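Local coordinates for protein bvu-3222 (Bacteroides vulgatus ATCC 8482, PDB 3FYF), which is of unknown function but is probably exported to the periplasm, and folds as a curled antiparallel sheet with a helix packed against it, at residues 32-36 with 138-144; 48-54 with 160-166; 104-110 with 121-126. One frame throughout, in Å; residues are numbered along the deposited sequence.

Contact 1 (32-36 with 138-144)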
ATOM      1  N   ASP B  32       7.543 -10.645 -12.699  1.00 56.90           N
ATOM      2  CA  ASP B  32       6.237 -10.494 -12.069  1.00 55.92           C
ATOM      3  C   ASP B  32       5.268 -11.542 -12.602  1.00 53.68           C
ATOM      4  O   ASP B  32       4.421 -12.036 -11.860  1.00 54.52           O
ATOM      5  CB  ASP B  32       5.702  -9.069 -12.249  1.00 51.23           C
ATOM      6  CG  ASP B  32       6.300  -8.093 -11.251  1.00 49.11           C
ATOM      7  OD1 ASP B  32       6.840  -8.549 -10.217  1.00 55.27           O
ATOM      8  OD2 ASP B  32       6.232  -6.867 -11.495  1.00 45.47           O
ATOM      9  N   SER B  33       5.426 -11.898 -13.876  1.00 54.77           N
ATOM     10  CA  SER B  33       4.684 -13.006 -14.470  1.00 55.76           C
ATOM     11  C   SER B  33       5.017 -14.364 -13.843  1.00 56.43           C
ATOM     12  O   SER B  33       4.121 -15.192 -13.641  1.00 56.31           O
ATOM     13  CB  SER B  33       4.886 -13.034 -15.984  1.00 58.54           C
ATOM     14  OG  SER B  33       4.206 -11.942 -16.581  1.00 63.83           O
ATOM     15  N   VAL B  34       6.294 -14.581 -13.522  1.00 57.72           N
ATOM     16  CA  VAL B  34       6.736 -15.808 -12.838  1.00 58.64           C
ATOM     17  C   VAL B  34       6.105 -15.914 -11.447  1.00 57.21           C
ATOM     18  O   VAL B  34       5.539 -16.956 -11.086  1.00 59.18           O
ATOM     19  CB  VAL B  34       8.296 -15.902 -12.771  1.00 62.42           C
ATOM     20  CG1 VAL B  34       8.765 -16.883 -11.694  1.00 58.42           C
ATOM     21  CG2 VAL B  34       8.868 -16.287 -14.135  1.00 59.41           C
ATOM     22  N   SER B  35       6.180 -14.817 -10.694  1.00 54.36           N
ATOM     23  CA  SER B  35       5.595 -14.720  -9.359  1.00 54.81           C
ATOM     24  C   SER B  35       4.071 -14.873  -9.371  1.00 53.57           C
ATOM     25  O   SER B  35       3.496 -15.405  -8.426  1.00 55.49           O
ATOM     26  CB  SER B  35       5.972 -13.386  -8.721  1.00 56.08           C
ATOM     27  OG  SER B  35       7.330 -13.074  -8.959  1.00 61.09           O
ATOM     28  N   TYR B  36       3.442 -14.399 -10.448  1.00 50.10           N
ATOM     29  CA  TYR B  36       2.006 -14.524 -10.667  1.00 49.75           C
ATOM     30  C   TYR B  36       1.551 -15.979 -10.744  1.00 52.38           C
ATOM     31  O   TYR B  36       0.677 -16.385  -9.982  1.00 54.21           O
ATOM     32  CB  TYR B  36       1.606 -13.768 -11.935  1.00 48.11           C
ATOM     33  CG  TYR B  36       0.168 -13.922 -12.370  1.00 48.49           C
ATOM     34  CD1 TYR B  36      -0.880 -13.509 -11.549  1.00 49.78           C
ATOM     35  CD2 TYR B  36      -0.142 -14.444 -13.621  1.00 46.27           C
ATOM     36  CE1 TYR B  36      -2.196 -13.627 -11.959  1.00 43.88           C
ATOM     37  CE2 TYR B  36      -1.459 -14.571 -14.039  1.00 51.07           C
ATOM     38  CZ  TYR B  36      -2.480 -14.158 -13.200  1.00 51.24           C
ATOM     39  OH  TYR B  36      -3.782 -14.276 -13.604  1.00 49.39           O
ATOM     40  N   LEU B 138      -5.776 -10.696  -5.784  1.00 38.80           N
ATOM     41  CA  LEU B 138      -4.436 -10.790  -6.380  1.00 40.74           C
ATOM     42  C   LEU B 138      -4.399 -10.039  -7.713  1.00 41.80           C
ATOM     43  O   LEU B 138      -5.205 -10.307  -8.600  1.00 38.82           O
ATOM     44  CB  LEU B 138      -4.042 -12.262  -6.579  1.00 40.87           C
ATOM     45  CG  LEU B 138      -2.857 -12.678  -7.464  1.00 42.52           C
ATOM     46  CD1 LEU B 138      -1.524 -12.285  -6.846  1.00 36.01           C
ATOM     47  CD2 LEU B 138      -2.892 -14.177  -7.695  1.00 40.86           C
ATOM     48  N   THR B 139      -3.465  -9.100  -7.841  1.00 43.38           N
ATOM     49  CA  THR B 139      -3.303  -8.324  -9.068  1.00 45.43           C
ATOM     50  C   THR B 139      -2.717  -9.199 -10.187  1.00 46.33           C
ATOM     51  O   THR B 139      -1.675  -9.820 -10.006  1.00 48.94           O
ATOM     52  CB  THR B 139      -2.412  -7.079  -8.821  1.00 44.44           C
ATOM     53  OG1 THR B 139      -2.916  -6.332  -7.708  1.00 42.71           O
ATOM     54  CG2 THR B 139      -2.368  -6.181 -10.044  1.00 43.72           C
ATOM     55  N   GLY B 140      -3.401  -9.239 -11.330  1.00 44.89           N
ATOM     56  CA  GLY B 140      -2.987 -10.050 -12.476  1.00 47.63           C
ATOM     57  C   GLY B 140      -1.628  -9.685 -13.046  1.00 49.15           C
ATOM     58  O   GLY B 140      -1.300  -8.503 -13.183  1.00 47.12           O
ATOM     59  N   GLY B 141      -0.830 -10.708 -13.352  1.00 49.48           N
ATOM     60  CA  GLY B 141       0.538 -10.523 -13.842  1.00 43.49           C
ATOM     61  C   GLY B 141       1.547 -10.155 -12.768  1.00 48.65           C
ATOM     62  O   GLY B 141       2.669  -9.785 -13.090  1.00 52.22           O
ATOM     63  N   THR B 142       1.146 -10.235 -11.496  1.00 47.35           N
ATOM     64  CA  THR B 142       2.015  -9.943 -10.345  1.00 43.72           C
ATOM     65  C   THR B 142       1.727 -10.946  -9.221  1.00 46.53           C
ATOM     66  O   THR B 142       0.774 -11.718  -9.316  1.00 49.06           O
ATOM     67  CB  THR B 142       1.751  -8.534  -9.732  1.00 41.29           C
ATOM     68  OG1 THR B 142       0.483  -8.538  -9.079  1.00 45.95           O
ATOM     69  CG2 THR B 142       1.788  -7.404 -10.765  1.00 38.23           C
ATOM     70  N   ASN B 143       2.536 -10.925  -8.156  1.00 45.43           N
ATOM     71  CA  ASN B 143       2.151 -11.578  -6.890  1.00 44.23           C
ATOM     72  C   ASN B 143       1.741 -10.584  -5.795  1.00 42.59           C
ATOM     73  O   ASN B 143       1.741 -10.897  -4.606  1.00 44.83           O
ATOM     74  CB  ASN B 143       3.196 -12.602  -6.393  1.00 45.03           C
ATOM     75  CG  ASN B 143       4.456 -11.961  -5.783  1.00 45.59           C
ATOM     76  OD1 ASN B 143       5.126 -12.585  -4.962  1.00 47.87           O
ATOM     77  ND2 ASN B 143       4.792 -10.748  -6.200  1.00 41.90           N
ATOM     78  N   GLN B 144       1.377  -9.382  -6.226  1.00 43.95           N
ATOM     79  CA  GLN B 144       0.965  -8.328  -5.317  1.00 44.14           C
ATOM     80  C   GLN B 144      -0.506  -8.517  -4.977  1.00 42.18           C
ATOM     81  O   GLN B 144      -1.357  -8.640  -5.861  1.00 36.89           O
ATOM     82  CB  GLN B 144       1.240  -6.964  -5.944  1.00 41.79           C
ATOM     83  CG  GLN B 144       2.724  -6.727  -6.167  1.00 45.84           C
ATOM     84  CD  GLN B 144       3.006  -5.550  -7.064  1.00 47.70           C
ATOM     85  OE1 GLN B 144       2.218  -4.606  -7.141  1.00 44.56           O
ATOM     86  NE2 GLN B 144       4.148  -5.594  -7.747  1.00 39.60           N
TER
HETATM   87  O   HOH W   1       4.890  -8.988  -8.284  1.00 54.54           O

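Contact 2 (48-54 with 160-166)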
ATOM      1  N   PHE B  48      -0.312 -21.410   0.709  1.00 54.80           N
ATOM      2  CA  PHE B  48       0.182 -20.055   0.452  1.00 54.82           C
ATOM      3  C   PHE B  48       0.294 -19.192   1.698  1.00 53.79           C
ATOM      4  O   PHE B  48      -0.280 -19.488   2.750  1.00 49.29           O
ATOM      5  CB  PHE B  48      -0.693 -19.328  -0.586  1.00 54.36           C
ATOM      6  CG  PHE B  48      -2.123 -19.117  -0.149  1.00 54.44           C
ATOM      7  CD1 PHE B  48      -2.485 -17.998   0.604  1.00 56.35           C
ATOM      8  CD2 PHE B  48      -3.109 -20.024  -0.512  1.00 49.80           C
ATOM      9  CE1 PHE B  48      -3.795 -17.805   1.007  1.00 55.91           C
ATOM     10  CE2 PHE B  48      -4.421 -19.835  -0.122  1.00 49.53           C
ATOM     11  CZ  PHE B  48      -4.764 -18.720   0.639  1.00 58.84           C
ATOM     12  N   VAL B  49       1.027 -18.097   1.547  1.00 51.12           N
ATOM     13  CA  VAL B  49       1.118 -17.076   2.581  1.00 51.66           C
ATOM     14  C   VAL B  49       1.142 -15.698   1.915  1.00 51.27           C
ATOM     15  O   VAL B  49       1.768 -15.516   0.867  1.00 50.21           O
ATOM     16  CB  VAL B  49       2.335 -17.345   3.538  1.00 52.31           C
ATOM     17  CG1 VAL B  49       3.448 -17.965   2.780  1.00 47.75           C
ATOM     18  CG2 VAL B  49       2.814 -16.095   4.287  1.00 43.31           C
ATOM     19  N   LEU B  50       0.404 -14.752   2.485  1.00 54.26           N
ATOM     20  CA  LEU B  50       0.574 -13.363   2.103  1.00 54.07           C
ATOM     21  C   LEU B  50       1.480 -12.685   3.115  1.00 51.45           C
ATOM     22  O   LEU B  50       1.126 -12.547   4.280  1.00 51.74           O
ATOM     23  CB  LEU B  50      -0.755 -12.611   1.966  1.00 50.46           C
ATOM     24  CG  LEU B  50      -0.484 -11.194   1.421  1.00 58.16           C
ATOM     25  CD1 LEU B  50      -1.292 -10.927   0.191  1.00 49.69           C
ATOM     26  CD2 LEU B  50      -0.640 -10.064   2.450  1.00 49.84           C
ATOM     27  N   GLU B  51       2.641 -12.259   2.636  1.00 51.08           N
ATOM     28  CA  GLU B  51       3.635 -11.572   3.446  1.00 49.18           C
ATOM     29  C   GLU B  51       3.346 -10.071   3.421  1.00 46.31           C
ATOM     30  O   GLU B  51       3.592  -9.410   2.409  1.00 49.03           O
ATOM     31  CB  GLU B  51       5.027 -11.859   2.875  1.00 48.39           C
ATOM     32  CG  GLU B  51       5.400 -13.350   2.812  1.00 50.46           C
ATOM     33  CD  GLU B  51       6.749 -13.602   2.165  1.00 53.31           C
ATOM     34  OE1 GLU B  51       7.345 -14.670   2.426  1.00 65.31           O
ATOM     35  OE2 GLU B  51       7.215 -12.740   1.386  1.00 58.49           O
ATOM     36  N   ALA B  52       2.822  -9.541   4.527  1.00 44.99           N
ATOM     37  CA  ALA B  52       2.358  -8.155   4.575  1.00 41.31           C
ATOM     38  C   ALA B  52       3.492  -7.139   4.571  1.00 50.85           C
ATOM     39  O   ALA B  52       4.425  -7.200   5.393  1.00 48.89           O
ATOM     40  CB  ALA B  52       1.466  -7.923   5.775  1.00 43.63           C
ATOM     41  N   ASP B  53       3.390  -6.210   3.623  1.00 47.94           N
ATOM     42  CA  ASP B  53       4.248  -5.043   3.555  1.00 46.74           C
ATOM     43  C   ASP B  53       3.643  -3.887   4.354  1.00 45.40           C
ATOM     44  O   ASP B  53       4.350  -3.185   5.081  1.00 38.19           O
ATOM     45  CB  ASP B  53       4.437  -4.633   2.102  1.00 47.77           C
ATOM     46  CG  ASP B  53       5.193  -3.337   1.967  1.00 57.86           C
ATOM     47  OD1 ASP B  53       6.405  -3.321   2.277  1.00 55.30           O
ATOM     48  OD2 ASP B  53       4.570  -2.335   1.558  1.00 53.45           O
ATOM     49  N   ASN B  54       2.333  -3.683   4.214  1.00 40.56           N
ATOM     50  CA  ASN B  54       1.639  -2.690   5.029  1.00 37.50           C
ATOM     51  C   ASN B  54       0.250  -3.143   5.469  1.00 40.68           C
ATOM     52  O   ASN B  54      -0.307  -4.079   4.916  1.00 38.27           O
ATOM     53  CB  ASN B  54       1.571  -1.326   4.318  1.00 37.75           C
ATOM     54  CG  ASN B  54       0.794  -1.377   3.028  1.00 39.42           C
ATOM     55  OD1 ASN B  54      -0.429  -1.215   3.015  1.00 37.35           O
ATOM     56  ND2 ASN B  54       1.501  -1.580   1.927  1.00 39.21           N
ATOM     57  N   MET B 160      -4.351  -6.215   4.804  1.00 41.47           N
ATOM     58  CA  MET B 160      -2.906  -6.406   4.632  1.00 42.85           C
ATOM     59  C   MET B 160      -2.557  -6.360   3.155  1.00 42.57           C
ATOM     60  O   MET B 160      -3.126  -7.111   2.357  1.00 39.25           O
ATOM     61  CB  MET B 160      -2.456  -7.771   5.166  1.00 45.61           C
ATOM     62  CG  MET B 160      -2.638  -7.982   6.655  1.00 53.57           C
ATOM     63  SD  MET B 160      -1.799  -9.460   7.285  1.00 43.84           S
ATOM     64  CE  MET B 160      -2.133  -9.176   8.991  1.00 42.10           C
ATOM     65  N   ASN B 161      -1.612  -5.490   2.800  1.00 35.65           N
ATOM     66  CA  ASN B 161      -1.132  -5.380   1.427  1.00 43.44           C
ATOM     67  C   ASN B 161       0.279  -5.894   1.349  1.00 40.11           C
ATOM     68  O   ASN B 161       1.133  -5.456   2.104  1.00 41.66           O
ATOM     69  CB  ASN B 161      -1.178  -3.925   0.951  1.00 34.72           C
ATOM     70  CG  ASN B 161      -2.586  -3.362   0.961  1.00 49.11           C
ATOM     71  OD1 ASN B 161      -3.477  -3.897   0.303  1.00 35.72           O
ATOM     72  ND2 ASN B 161      -2.793  -2.286   1.710  1.00 37.54           N
ATOM     73  N   GLY B 162       0.528  -6.818   0.432  1.00 42.72           N
ATOM     74  CA  GLY B 162       1.853  -7.413   0.333  1.00 38.25           C
ATOM     75  C   GLY B 162       2.001  -8.381  -0.812  1.00 40.25           C
ATOM     76  O   GLY B 162       1.399  -8.201  -1.868  1.00 41.85           O
ATOM     77  N   TYR B 163       2.802  -9.417  -0.582  1.00 40.59           N
ATOM     78  CA  TYR B 163       3.208 -10.358  -1.621  1.00 45.64           C
ATOM     79  C   TYR B 163       2.681 -11.754  -1.316  1.00 47.12           C
ATOM     80  O   TYR B 163       2.868 -12.266  -0.215  1.00 46.49           O
ATOM     81  CB  TYR B 163       4.745 -10.366  -1.763  1.00 48.16           C
ATOM     82  CG  TYR B 163       5.311  -9.012  -2.150  1.00 41.70           C
ATOM     83  CD1 TYR B 163       5.402  -8.631  -3.488  1.00 41.78           C
ATOM     84  CD2 TYR B 163       5.721  -8.098  -1.176  1.00 42.72           C
ATOM     85  CE1 TYR B 163       5.895  -7.371  -3.848  1.00 31.05           C
ATOM     86  CE2 TYR B 163       6.210  -6.838  -1.525  1.00 40.64           C
ATOM     87  CZ  TYR B 163       6.305  -6.488  -2.855  1.00 40.52           C
ATOM     88  OH  TYR B 163       6.801  -5.250  -3.197  1.00 54.83           O
ATOM     89  N   LEU B 164       2.004 -12.347  -2.297  1.00 50.79           N
ATOM     90  CA  LEU B 164       1.437 -13.688  -2.170  1.00 48.11           C
ATOM     91  C   LEU B 164       2.404 -14.746  -2.721  1.00 49.87           C
ATOM     92  O   LEU B 164       2.650 -14.802  -3.928  1.00 44.45           O
ATOM     93  CB  LEU B 164       0.099 -13.752  -2.913  1.00 46.77           C
ATOM     94  CG  LEU B 164      -0.849 -14.919  -2.641  1.00 53.41           C
ATOM     95  CD1 LEU B 164      -1.281 -14.949  -1.180  1.00 49.63           C
ATOM     96  CD2 LEU B 164      -2.054 -14.789  -3.542  1.00 48.90           C
ATOM     97  N   VAL B 165       2.947 -15.577  -1.831  1.00 51.88           N
ATOM     98  CA  VAL B 165       3.970 -16.572  -2.205  1.00 50.46           C
ATOM     99  C   VAL B 165       3.524 -17.995  -1.860  1.00 53.03           C
ATOM    100  O   VAL B 165       2.649 -18.171  -0.998  1.00 50.62           O
ATOM    101  CB  VAL B 165       5.372 -16.275  -1.555  1.00 46.34           C
ATOM    102  CG1 VAL B 165       6.007 -15.033  -2.162  1.00 49.97           C
ATOM    103  CG2 VAL B 165       5.280 -16.168  -0.039  1.00 46.71           C
ATOM    104  N   PRO B 166       4.093 -19.017  -2.550  1.00 56.41           N
ATOM    105  CA  PRO B 166       3.836 -20.384  -2.097  1.00 58.17           C
ATOM    106  C   PRO B 166       4.394 -20.615  -0.707  1.00 59.92           C
ATOM    107  O   PRO B 166       5.455 -20.081  -0.373  1.00 59.91           O
ATOM    108  CB  PRO B 166       4.589 -21.246  -3.120  1.00 55.11           C
ATOM    109  CG  PRO B 166       4.736 -20.386  -4.311  1.00 52.86           C
ATOM    110  CD  PRO B 166       4.930 -19.006  -3.765  1.00 53.11           C
TER

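Contact 3 (104-110 with 121-126)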
ATOM      1  N   GLY B 104      -6.983 -21.945  12.704  1.00 75.55           N
ATOM      2  CA  GLY B 104      -8.079 -22.909  12.594  1.00 76.28           C
ATOM      3  C   GLY B 104      -8.377 -23.444  11.206  1.00 75.37           C
ATOM      4  O   GLY B 104      -7.556 -23.331  10.295  1.00 75.94           O
ATOM      5  N   ASN B 105      -9.564 -24.031  11.059  1.00 75.12           N
ATOM      6  CA  ASN B 105      -9.980 -24.687   9.818  1.00 76.78           C
ATOM      7  C   ASN B 105     -10.409 -23.701   8.736  1.00 75.24           C
ATOM      8  O   ASN B 105     -11.105 -22.724   9.021  1.00 73.62           O
ATOM      9  CB  ASN B 105     -11.134 -25.662  10.090  1.00 78.31           C
ATOM     10  CG  ASN B 105     -10.722 -26.840  10.956  1.00 86.75           C
ATOM     11  OD1 ASN B 105      -9.992 -27.728  10.514  1.00 91.42           O
ATOM     12  ND2 ASN B 105     -11.210 -26.865  12.192  1.00 92.60           N
ATOM     13  N   VAL B 106     -10.003 -23.977   7.497  1.00 75.16           N
ATOM     14  CA  VAL B 106     -10.405 -23.175   6.336  1.00 75.92           C
ATOM     15  C   VAL B 106     -11.626 -23.792   5.644  1.00 75.18           C
ATOM     16  O   VAL B 106     -11.594 -24.950   5.226  1.00 75.55           O
ATOM     17  CB  VAL B 106      -9.251 -23.015   5.308  1.00 76.02           C
ATOM     18  CG1 VAL B 106      -9.676 -22.134   4.159  1.00 74.59           C
ATOM     19  CG2 VAL B 106      -8.037 -22.414   5.958  1.00 76.13           C
ATOM     20  N   ASN B 107     -12.691 -23.001   5.529  1.00 73.63           N
ATOM     21  CA  ASN B 107     -13.929 -23.427   4.881  1.00 75.40           C
ATOM     22  C   ASN B 107     -14.483 -22.363   3.934  1.00 74.68           C
ATOM     23  O   ASN B 107     -14.112 -21.190   4.030  1.00 76.98           O
ATOM     24  CB  ASN B 107     -14.977 -23.801   5.937  1.00 77.93           C
ATOM     25  CG  ASN B 107     -15.231 -22.682   6.932  1.00 81.88           C
ATOM     26  OD1 ASN B 107     -16.038 -21.784   6.686  1.00 86.86           O
ATOM     27  ND2 ASN B 107     -14.548 -22.740   8.070  1.00 87.25           N
ATOM     28  N   GLY B 108     -15.362 -22.781   3.022  1.00 70.68           N
ATOM     29  CA  GLY B 108     -16.048 -21.875   2.101  1.00 65.98           C
ATOM     30  C   GLY B 108     -15.156 -21.216   1.062  1.00 65.11           C
ATOM     31  O   GLY B 108     -15.325 -20.034   0.752  1.00 61.34           O
ATOM     32  N   ILE B 109     -14.213 -21.984   0.524  1.00 63.41           N
ATOM     33  CA  ILE B 109     -13.241 -21.486  -0.450  1.00 62.33           C
ATOM     34  C   ILE B 109     -13.853 -21.305  -1.842  1.00 62.54           C
ATOM     35  O   ILE B 109     -14.353 -22.263  -2.435  1.00 62.08           O
ATOM     36  CB  ILE B 109     -12.009 -22.427  -0.563  1.00 60.90           C
ATOM     37  CG1 ILE B 109     -11.326 -22.599   0.797  1.00 62.21           C
ATOM     38  CG2 ILE B 109     -11.016 -21.908  -1.617  1.00 60.68           C
ATOM     39  CD1 ILE B 109     -10.308 -23.742   0.840  1.00 63.77           C
ATOM     40  N   SER B 110     -13.807 -20.071  -2.346  1.00 62.05           N
ATOM     41  CA  SER B 110     -14.103 -19.785  -3.748  1.00 57.52           C
ATOM     42  C   SER B 110     -12.942 -19.025  -4.402  1.00 55.99           C
ATOM     43  O   SER B 110     -12.287 -18.201  -3.762  1.00 57.07           O
ATOM     44  CB  SER B 110     -15.421 -19.011  -3.900  1.00 56.39           C
ATOM     45  OG  SER B 110     -15.294 -17.652  -3.507  1.00 67.27           O
ATOM     46  N   TYR B 121     -10.059 -14.450  -4.264  1.00 49.85           N
ATOM     47  CA  TYR B 121     -10.003 -15.657  -3.442  1.00 46.78           C
ATOM     48  C   TYR B 121     -10.613 -15.368  -2.072  1.00 50.82           C
ATOM     49  O   TYR B 121     -10.068 -14.571  -1.291  1.00 48.26           O
ATOM     50  CB  TYR B 121      -8.543 -16.095  -3.299  1.00 46.59           C
ATOM     51  CG  TYR B 121      -8.318 -17.474  -2.716  1.00 51.72           C
ATOM     52  CD1 TYR B 121      -8.184 -17.657  -1.342  1.00 51.61           C
ATOM     53  CD2 TYR B 121      -8.194 -18.589  -3.543  1.00 45.26           C
ATOM     54  CE1 TYR B 121      -7.955 -18.918  -0.805  1.00 57.96           C
ATOM     55  CE2 TYR B 121      -7.967 -19.857  -3.013  1.00 53.79           C
ATOM     56  CZ  TYR B 121      -7.846 -20.011  -1.644  1.00 52.45           C
ATOM     57  OH  TYR B 121      -7.621 -21.254  -1.101  1.00 51.24           O
ATOM     58  N   ASN B 122     -11.750 -16.007  -1.790  1.00 49.53           N
ATOM     59  CA  ASN B 122     -12.494 -15.785  -0.548  1.00 51.45           C
ATOM     60  C   ASN B 122     -12.579 -17.067   0.282  1.00 53.87           C
ATOM     61  O   ASN B 122     -12.654 -18.157  -0.284  1.00 56.11           O
ATOM     62  CB  ASN B 122     -13.915 -15.277  -0.844  1.00 50.91           C
ATOM     63  CG  ASN B 122     -13.950 -13.862  -1.433  1.00 54.55           C
ATOM     64  OD1 ASN B 122     -14.999 -13.391  -1.859  1.00 57.92           O
ATOM     65  ND2 ASN B 122     -12.820 -13.186  -1.445  1.00 55.60           N
ATOM     66  N   TYR B 123     -12.572 -16.926   1.610  1.00 52.96           N
ATOM     67  CA  TYR B 123     -12.706 -18.061   2.539  1.00 53.82           C
ATOM     68  C   TYR B 123     -12.994 -17.637   3.984  1.00 55.30           C
ATOM     69  O   TYR B 123     -12.864 -16.465   4.345  1.00 55.67           O
ATOM     70  CB  TYR B 123     -11.471 -18.983   2.499  1.00 51.24           C
ATOM     71  CG  TYR B 123     -10.166 -18.340   2.927  1.00 54.68           C
ATOM     72  CD1 TYR B 123      -9.393 -17.622   2.018  1.00 57.99           C
ATOM     73  CD2 TYR B 123      -9.695 -18.463   4.233  1.00 46.74           C
ATOM     74  CE1 TYR B 123      -8.191 -17.040   2.389  1.00 51.07           C
ATOM     75  CE2 TYR B 123      -8.494 -17.884   4.617  1.00 59.78           C
ATOM     76  CZ  TYR B 123      -7.747 -17.173   3.686  1.00 57.80           C
ATOM     77  OH  TYR B 123      -6.556 -16.588   4.052  1.00 47.22           O
ATOM     78  N   GLY B 124     -13.389 -18.609   4.799  1.00 56.65           N
ATOM     79  CA  GLY B 124     -13.609 -18.403   6.227  1.00 53.97           C
ATOM     80  C   GLY B 124     -12.577 -19.146   7.058  1.00 54.71           C
ATOM     81  O   GLY B 124     -11.970 -20.116   6.596  1.00 47.40           O
ATOM     82  N   ILE B 125     -12.364 -18.664   8.280  1.00 57.12           N
ATOM     83  CA  ILE B 125     -11.477 -19.297   9.250  1.00 65.95           C
ATOM     84  C   ILE B 125     -12.276 -19.542  10.528  1.00 68.51           C
ATOM     85  O   ILE B 125     -12.871 -18.613  11.078  1.00 68.33           O
ATOM     86  CB  ILE B 125     -10.244 -18.402   9.592  1.00 67.53           C
ATOM     87  CG1 ILE B 125      -9.384 -18.127   8.356  1.00 71.34           C
ATOM     88  CG2 ILE B 125      -9.390 -19.033  10.701  1.00 75.95           C
ATOM     89  CD1 ILE B 125      -8.400 -19.228   8.018  1.00 79.19           C
ATOM     90  N   ASN B 126     -12.298 -20.790  10.988  1.00 74.52           N
ATOM     91  CA  ASN B 126     -12.973 -21.130  12.241  1.00 78.90           C
ATOM     92  C   ASN B 126     -11.980 -21.312  13.384  1.00 80.67           C
ATOM     93  O   ASN B 126     -11.296 -22.334  13.474  1.00 82.25           O
ATOM     94  CB  ASN B 126     -13.861 -22.367  12.073  1.00 79.75           C
ATOM     95  CG  ASN B 126     -15.268 -22.023  11.605  1.00 84.46           C
ATOM     96  OD1 ASN B 126     -16.244 -22.606  12.078  1.00 88.19           O
ATOM     97  ND2 ASN B 126     -15.379 -21.075  10.674  1.00 76.99           N
TER

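Contact 1 (32-36 with 138-144)
A glycine CA sits on an aromatic ring here: Gly141 CA lies 4.0 Å from the centroid of the Tyr36 ring, 23° off its normal, a CH-pi contact over the ring face. The peptide before it covers the same face, with Gly141 N 3.3 Å from Tyr36 CD1. Residues 139-142 form a type II beta turn in which Gly141, at the third position, takes a phi of 77°, a value that favours glycine. Thr142 stabilises it: Thr142 N (3.2 Å) and Thr142 OG1 (2.7 Å) both donate to Thr139 O, while Thr142 OG1 accepts from Gln144 N at 3.1 Å, an ST turn.

Across the gap the polar links are indirect. A water donates to Asp32 OD1 (2.8 Å) and accepts from Asn143 N (3.1 Å), bridging helix and loop. Two CA-H...O contacts add to it, Thr142 CA to Asp32 O at 3.5 Å and Tyr36 CA to Thr142 O at 3.3 Å. Asp32 O and Gly141 O, both acceptors, are 3.1 Å apart and do not bond; Asp32 O takes the helical bond from Tyr36 N (2.9 Å) and the CA-H of Thr142. Ser35 CB packs on Asn143 CG at 3.6 Å.

The contact joins helix 27-44 to the loop between strands 132-138 and 144-151. Tyr36 OH reaches past the turn to Gly117 O, and Thr139 OG1 and Gln144 OE1 bond to Met62 O and Phe64 N of the second subunit. Leu138 continues the packing along the helix, on Ala39, Ile40 and Leu43, and Asn143 pairs through its backbone with Leu164 of strand 158-166.

Contact 2 (48-54 with 160-166)
This is an antiparallel strand pair ending in a classic beta bulge. Val49 and Val165 exchange both backbone bonds (Val49 N to Val165 O 3.0 Å, Val165 N to Val49 O 2.9 Å), as do Glu51 and Tyr163 (Glu51 N to Tyr163 O 2.9 Å, Tyr163 N to Glu51 O 3.1 Å). At the bulge Asn161 O serves two donors, Asp53 N at 2.8 Å and Asn54 N at 3.0 Å, and Asn161 N returns a bond to Asn54 O at 2.9 Å. Gly162 fits where a CB would collide with Glu51 O. On the face that carries Leu50 and Leu164, Leu50 CB meets Leu164 CD1 at 4.0 Å. Phe48, Leu50 and Ala52 make their backbone hydrogen bonds on the other side, to Val74, Val72 and Asn70, so strand 48-52 lies between strands 71-75 and 158-166 of the curled sheet. Glu51 OE1 bonds His172 NE2 of the C-terminal His tag. Asn161 OD1 is satisfied by Ser146 OG, leaving Asn161 ND2 to donate to Asn54 OD1 at 2.9 Å, while Asn54 ND2 donates to Asp53 OD2 at 3.2 Å.

Contact 3 (104-110 with 121-126)
Val106 sits between two partners: Val106 CG1 lies 3.7 Å from Tyr123 CD2, and Val106 CG2 3.8 Å from Ile125 CD1. Farther along, Ile109 carries on the apolar row, with Ile109 CG1 4.0 Å from Tyr123 CB and Ile109 CG2 3.7 Å from Tyr121 CZ. Inward, Tyr123 goes on to pack against Val72 and Val74, and the ring of Tyr121 meets that of Phe48 edge-to-face.

The two segments are arms of the beta hairpin 100-113/119-126, and a beta bulge interrupts their register: two residues, Gly108 and Ile109, stand opposite Tyr123 alone. Gly108 makes the step with a positive phi of 68°. Before the bulge Gly124 N bonds Asn107 O at 2.8 Å and Asn107 N bonds Gly124 O at 3.2 Å; after it Ser110 and Asn122 trade N-to-O bonds of 3.0 Å each way.

Asn105, Asn107, Ser110, Asn122 and Asn126 line the other, polar face, where Asn122 ND2 donates to Tyr121 O at 3.1 Å. At the far end Asn126 N bonds Asn105 O at 3.0 Å, while the return bond from Asn105 N to Asn126 O is weak at 3.4 Å, and Gly104 CA comes within 3.4 Å of Asn126 O, which leaves no space for a CB.

How the contacts relate
Along the chain the segments run 32-36, 48-54, 104-110, 121-126, 138-144, 160-166, so contacts 1 and 2 cross and the hairpin of contact 3 is nested inside the loops both close. Contacts 1 and 2 have centres about 12 Å apart and touch through Asn143 and Gln144; helix 27-44 leads directly into strand 48-52. Contacts 2 and 3 lie in the same curled antiparallel sheet, centres about 17 Å apart, while contact 1, about 22 Å from contact 3 between centres, sets helix 27-44 against one of its loops. Phe48 meets Tyr121 and Tyr123 inside, so one apolar interior links contacts 2 and 3. Of the three, contacts 1 and 2 reach the second subunit, and contact 3 is not touched by it.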